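Local coordinates for Polyphosphate:AMP phosphotransferase (PDB 3CZP), which catalyses phosphoryl transfer from inorganic polyphosphate to AMP, making ADP, and acts less efficiently on GMP, as a magnesium-dependent homodimer, at the interface of chains A and B. Sequence-based numbering; all coordinates share one arbitrary frame. Chains: chain A/B, Putative polyphosphate kinase 2.

Contact 1: the interface of chains A and B. Residues chain A 314, 317, 331, 333, 364; chain B 70, 102.
A long arginine from the N-terminal PPK2 domain of one subunit here enters the nucleotide-kinase core of the C-terminal PPK2 domain of the other. A:Gly314 closes the Walker A (P-loop) sequence in the first turn of helix 313-321, while A:Asp364 ends strand 360-364 in what is probably the Walker B segment. B:Arg70, on the 3-10 helix 69-71, buries 98 Å² between them.

The charged contact is a salt bridge in which NH1 of the B:Arg70 guanidinium gives a hydrogen bond to carboxylate oxygen OD2 of A:Asp364, 2.8 Å away. It is almost straight, 172° at the hydrogen, lies in the guanidinium plane and uses the syn lone pair of OD2. The two flat groups are nearly coplanar, 21° apart, so the carboxylate meets the guanidinium at its edge. A bend at chi3 (-82°) turns the otherwise extended arginine toward it, and A:Asp364 presents its carboxylate with CG anti to the backbone N. The charge of B:Arg70 would tend to keep A:Asp364 ionised.

Carbon packing steadies both the guanidinium and the stem. One guanidinium face is covered by A:Gly314, whose CA sits over its centre, 3.7 Å from B:Arg70 CZ. Farther back, the CG2 branch of A:Ile331 crosses the aliphatic stem obliquely, 3.7 Å from B:Arg70 CG.

Within chain B, NH1 of B:Arg102 donates to the B:Arg70 carbonyl O at 2.9 Å, meeting an in-plane lone pair but tilted from its own guanidinium plane. The A:Pro333 ring abuts this pair: its CG is 3.4 Å from B:Arg70 O, and B:Arg102 reaches it tip to tip.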
loop_
_atom_site.group_PDB
_atom_site.type_symbol
_atom_site.label_atom_id
_atom_site.label_comp_id
_atom_site.label_asym_id
_atom_site.label_seq_id
_atom_site.Cartn_x
_atom_site.Cartn_y
_atom_site.Cartn_z
ATOM N N GLY A 314 -7.558 5.733 25.197
ATOM C CA GLY A 314 -6.541 6.704 24.834
ATOM C C GLY A 314 -5.541 6.919 25.948
ATOM O O GLY A 314 -4.337 6.969 25.734
ATOM N N ILE A 317 -3.453 3.768 26.478
ATOM C CA ILE A 317 -2.516 3.629 25.366
ATOM C C ILE A 317 -1.332 4.576 25.553
ATOM O O ILE A 317 -0.192 4.215 25.281
ATOM C CB ILE A 317 -3.225 3.936 24.006
ATOM C CG1 ILE A 317 -4.046 2.758 23.529
ATOM C CG2 ILE A 317 -2.267 4.348 22.913
ATOM C CD1 ILE A 317 -4.825 3.042 22.306
ATOM N N ILE A 331 0.790 3.344 16.177
ATOM C CA ILE A 331 -0.567 3.258 16.667
ATOM C C ILE A 331 -1.521 3.433 15.493
ATOM O O ILE A 331 -1.366 4.378 14.702
ATOM C CB ILE A 331 -0.860 4.326 17.707
ATOM C CG1 ILE A 331 0.185 4.293 18.848
ATOM C CG2 ILE A 331 -2.275 4.172 18.236
ATOM C CD1 ILE A 331 -0.022 5.444 19.808
ATOM N N PRO A 333 -5.460 3.908 14.805
ATOM C CA PRO A 333 -6.815 4.138 15.285
ATOM C C PRO A 333 -7.814 3.654 14.238
ATOM O O PRO A 333 -7.844 4.150 13.127
ATOM C CB PRO A 333 -6.823 5.646 15.531
ATOM C CG PRO A 333 -5.852 6.206 14.541
ATOM C CD PRO A 333 -4.840 5.130 14.290
ATOM N N ASP A 364 -6.111 0.796 18.280
ATOM C CA ASP A 364 -7.176 1.446 18.987
ATOM C C ASP A 364 -8.469 1.161 18.247
ATOM O O ASP A 364 -8.789 1.790 17.239
ATOM C CB ASP A 364 -6.888 2.930 19.095
ATOM C CG ASP A 364 -7.903 3.666 19.966
ATOM O OD1 ASP A 364 -8.841 3.043 20.538
ATOM O OD2 ASP A 364 -7.767 4.895 20.071
ATOM N N ARG B 70 -1.745 8.721 18.766
ATOM C CA ARG B 70 -2.638 8.033 17.840
ATOM C C ARG B 70 -2.786 8.767 16.489
ATOM O O ARG B 70 -3.260 8.165 15.542
ATOM C CB ARG B 70 -4.025 7.854 18.465
ATOM C CG ARG B 70 -4.057 7.051 19.700
ATOM C CD ARG B 70 -5.490 6.902 20.204
ATOM N NE ARG B 70 -5.879 8.090 20.955
ATOM C CZ ARG B 70 -7.060 8.279 21.527
ATOM N NH1 ARG B 70 -8.004 7.354 21.466
ATOM N NH2 ARG B 70 -7.278 9.414 22.184
ATOM N N ARG B 102 -3.401 14.298 9.427
ATOM C CA ARG B 102 -2.442 13.592 10.271
ATOM C C ARG B 102 -1.063 14.247 10.168
ATOM O O ARG B 102 -0.848 15.159 9.346
ATOM C CB ARG B 102 -2.413 12.065 9.939
ATOM C CG ARG B 102 -3.703 11.271 10.365
ATOM C CD ARG B 102 -3.596 9.753 10.135
ATOM N NE ARG B 102 -2.501 9.222 10.951
ATOM C CZ ARG B 102 -2.612 8.607 12.138
ATOM N NH1 ARG B 102 -3.795 8.299 12.681
ATOM N NH2 ARG B 102 -1.504 8.254 12.760
#

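Contact 2: the interface of chains A and B. Residues chain A 318, 321, 324, 326, 329, 331; chain B 60-61, 64, 67, 69, 74.
Two prolines, one from each subunit, carry this largely apolar part of the dimer interface, in which no direct polar bond crosses between the chains.

A:Pro326 buries the most, 78 Å², with its ring set against helix 56-66 and strand 72-76 of chain B. Its CB meets the CG2 methyl of B:Val74 at 3.6 Å. CG of the same ring lies 3.5 Å from the amide nitrogen ND2 of B:Asn64, whose side chain crosses the proline obliquely, and CD rests 3.9 Å from B:Lys61 CA. The B:Asn64 amide is itself held by its own helix: with CG anti to the carbonyl carbon (chi1 -78°), ND2 donates to B:Val60 O at 3.0 Å, one helical turn earlier and close to the amide plane, so it touches the proline as a flat packing surface.

B:Pro69, burying 58 Å², is the counterpart. Its CB lies 3.7 Å from the CD1 tip of A:Ile331, while the CG methylene of A:Arg318 crosses its CD at about a right angle, 3.9 Å away. A:Tyr329 stands between the prolines; its ring lies between the A:Thr321 CG2 methyl, toward the rim of one face, and the A:Pro326 carbonyl O, over the centre of the other. The phenol OH slides past B:Asn64 CB, ring and amide planes 86° apart.

Water supplies the polar links. A:Thr321 OG1, in the crowded position between backbone N and carbonyl carbon (chi1 60°), bonds water 1 at 2.8 Å, and that water also reaches the backbone carbonyl O of B:Asn64. Water 2 joins the carbonyls of A:Tyr329 and B:Val74.

In the fold, chain A contributes the end of helix 313-321, the 3-10 helix 326-328 and the start of strand 330-333 from its C-terminal PPK2 domain, docked on helix 56-66 and the turn into strand 72-76 of the N-terminal domain of chain B.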
loop_
_atom_site.group_PDB
_atom_site.type_symbol
_atom_site.label_atom_id
_atom_site.label_comp_id
_atom_site.label_asym_id
_atom_site.label_seq_id
_atom_site.Cartn_x
_atom_site.Cartn_y
_atom_site.Cartn_z
ATOM N N ARG A 318 -1.586 5.785 26.011
ATOM C CA ARG A 318 -0.491 6.739 26.108
ATOM C C ARG A 318 0.485 6.421 27.251
ATOM O O ARG A 318 1.650 6.784 27.174
ATOM C CB ARG A 318 -0.982 8.185 26.236
ATOM C CG ARG A 318 -0.030 9.209 25.504
ATOM C CD ARG A 318 -0.006 10.542 26.177
ATOM N NE ARG A 318 0.622 10.481 27.501
ATOM C CZ ARG A 318 0.499 11.411 28.443
ATOM N NH1 ARG A 318 -0.242 12.505 28.256
ATOM N NH2 ARG A 318 1.108 11.248 29.603
ATOM N N THR A 321 2.848 4.167 25.581
ATOM C CA THR A 321 3.746 4.863 24.639
ATOM C C THR A 321 4.775 5.685 25.409
ATOM O O THR A 321 5.898 5.815 24.945
ATOM C CB THR A 321 2.987 5.761 23.551
ATOM O OG1 THR A 321 2.208 6.763 24.173
ATOM C CG2 THR A 321 2.058 4.932 22.677
ATOM N N LEU A 324 8.182 4.311 25.900
ATOM C CA LEU A 324 9.075 4.065 24.769
ATOM C C LEU A 324 9.367 5.280 23.884
ATOM O O LEU A 324 8.775 6.342 24.031
ATOM C CB LEU A 324 8.487 2.955 23.896
ATOM C CG LEU A 324 8.004 1.658 24.534
ATOM C CD1 LEU A 324 7.007 0.996 23.597
ATOM C CD2 LEU A 324 9.119 0.710 24.943
ATOM N N PRO A 326 9.064 7.037 20.198
ATOM C CA PRO A 326 8.057 6.838 19.140
ATOM C C PRO A 326 8.499 6.060 17.912
ATOM O O PRO A 326 7.675 5.565 17.205
ATOM C CB PRO A 326 7.638 8.273 18.769
ATOM C CG PRO A 326 8.077 9.079 19.869
ATOM C CD PRO A 326 9.306 8.463 20.429
ATOM N N TYR A 329 7.110 2.166 17.966
ATOM C CA TYR A 329 5.732 1.750 17.955
ATOM C C TYR A 329 5.009 2.455 16.827
ATOM O O TYR A 329 5.543 3.398 16.222
ATOM C CB TYR A 329 5.041 1.928 19.331
ATOM C CG TYR A 329 5.016 3.359 19.818
ATOM C CD1 TYR A 329 4.170 4.295 19.218
ATOM C CD2 TYR A 329 5.847 3.792 20.862
ATOM C CE1 TYR A 329 4.133 5.582 19.629
ATOM C CE2 TYR A 329 5.816 5.125 21.283
ATOM C CZ TYR A 329 4.959 6.000 20.675
ATOM O OH TYR A 329 4.907 7.310 21.023
ATOM N N ILE A 331 0.790 3.344 16.177
ATOM C CA ILE A 331 -0.567 3.258 16.667
ATOM C C ILE A 331 -1.521 3.433 15.493
ATOM O O ILE A 331 -1.366 4.378 14.702
ATOM C CB ILE A 331 -0.860 4.326 17.707
ATOM C CG1 ILE A 331 0.185 4.293 18.848
ATOM C CG2 ILE A 331 -2.275 4.172 18.236
ATOM C CD1 ILE A 331 -0.022 5.444 19.808
ATOM N N VAL B 60 11.216 14.772 20.192
ATOM C CA VAL B 60 10.113 14.062 19.517
ATOM C C VAL B 60 9.294 13.170 20.473
ATOM O O VAL B 60 8.037 13.164 20.417
ATOM C CB VAL B 60 10.601 13.343 18.203
ATOM C CG1 VAL B 60 9.559 12.379 17.587
ATOM C CG2 VAL B 60 10.957 14.383 17.188
ATOM N N LYS B 61 9.981 12.474 21.383
ATOM C CA LYS B 61 9.307 11.737 22.466
ATOM C C LYS B 61 8.381 12.634 23.265
ATOM O O LYS B 61 7.229 12.295 23.479
ATOM C CB LYS B 61 10.315 11.047 23.423
ATOM C CG LYS B 61 9.654 9.993 24.358
ATOM C CD LYS B 61 10.650 9.263 25.187
ATOM C CE LYS B 61 9.965 8.517 26.328
ATOM N NZ LYS B 61 10.904 7.512 26.847
ATOM N N ASN B 64 5.198 13.597 21.533
ATOM C CA ASN B 64 4.210 12.502 21.592
ATOM C C ASN B 64 3.624 12.239 22.984
ATOM O O ASN B 64 2.775 11.387 23.159
ATOM C CB ASN B 64 4.804 11.230 21.022
ATOM C CG ASN B 64 4.813 11.257 19.538
ATOM O OD1 ASN B 64 3.819 10.907 18.903
ATOM N ND2 ASN B 64 5.905 11.724 18.962
HETATM N N MSE B 67 1.155 15.749 22.782
HETATM C CA MSE B 67 0.110 15.549 21.787
HETATM C C MSE B 67 -0.333 14.088 21.807
HETATM O O MSE B 67 0.142 13.281 22.614
HETATM C CB MSE B 67 0.631 15.939 20.403
HETATM C CG MSE B 67 1.213 17.341 20.336
HETATM SE SE MSE B 67 2.082 17.739 18.664
HETATM C CE MSE B 67 0.441 18.168 17.795
ATOM N N PRO B 69 -0.358 10.578 20.316
ATOM C CA PRO B 69 0.399 9.761 19.408
ATOM C C PRO B 69 -0.470 8.942 18.449
ATOM O O PRO B 69 0.019 8.502 17.449
ATOM C CB PRO B 69 1.199 8.843 20.358
ATOM C CG PRO B 69 0.366 8.732 21.574
ATOM C CD PRO B 69 -0.221 10.101 21.712
ATOM N N VAL B 74 5.904 8.393 13.347
ATOM C CA VAL B 74 7.299 8.812 13.378
ATOM C C VAL B 74 8.077 7.826 12.555
ATOM O O VAL B 74 7.999 6.629 12.820
ATOM C CB VAL B 74 7.880 8.928 14.812
ATOM C CG1 VAL B 74 9.337 9.388 14.772
ATOM C CG2 VAL B 74 7.140 9.943 15.614
HETATM O O HOH W 1 3.859 8.949 24.590
HETATM O O HOH W 2 6.817 4.359 14.184
#

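Contact 1 and contact 2 are neighbouring parts of one dimer surface, their C-alpha centres about 9 Å apart. A:Ile331 belongs to both, and both draw on helix 313-321 and strand 330-333 of chain A and on the 3-10 helix 69-71 of chain B. Contact 1 adds a charged anchor beside the P-loop, whereas contact 2 extends the apolar surface. Because the homodimer is two-fold symmetric, each has a twin with the chains exchanged. Pairing the seemingly inactive N-terminal domain with the partner's C-terminal domain agrees with its suggested role in dimerisation, and might help shape the active core.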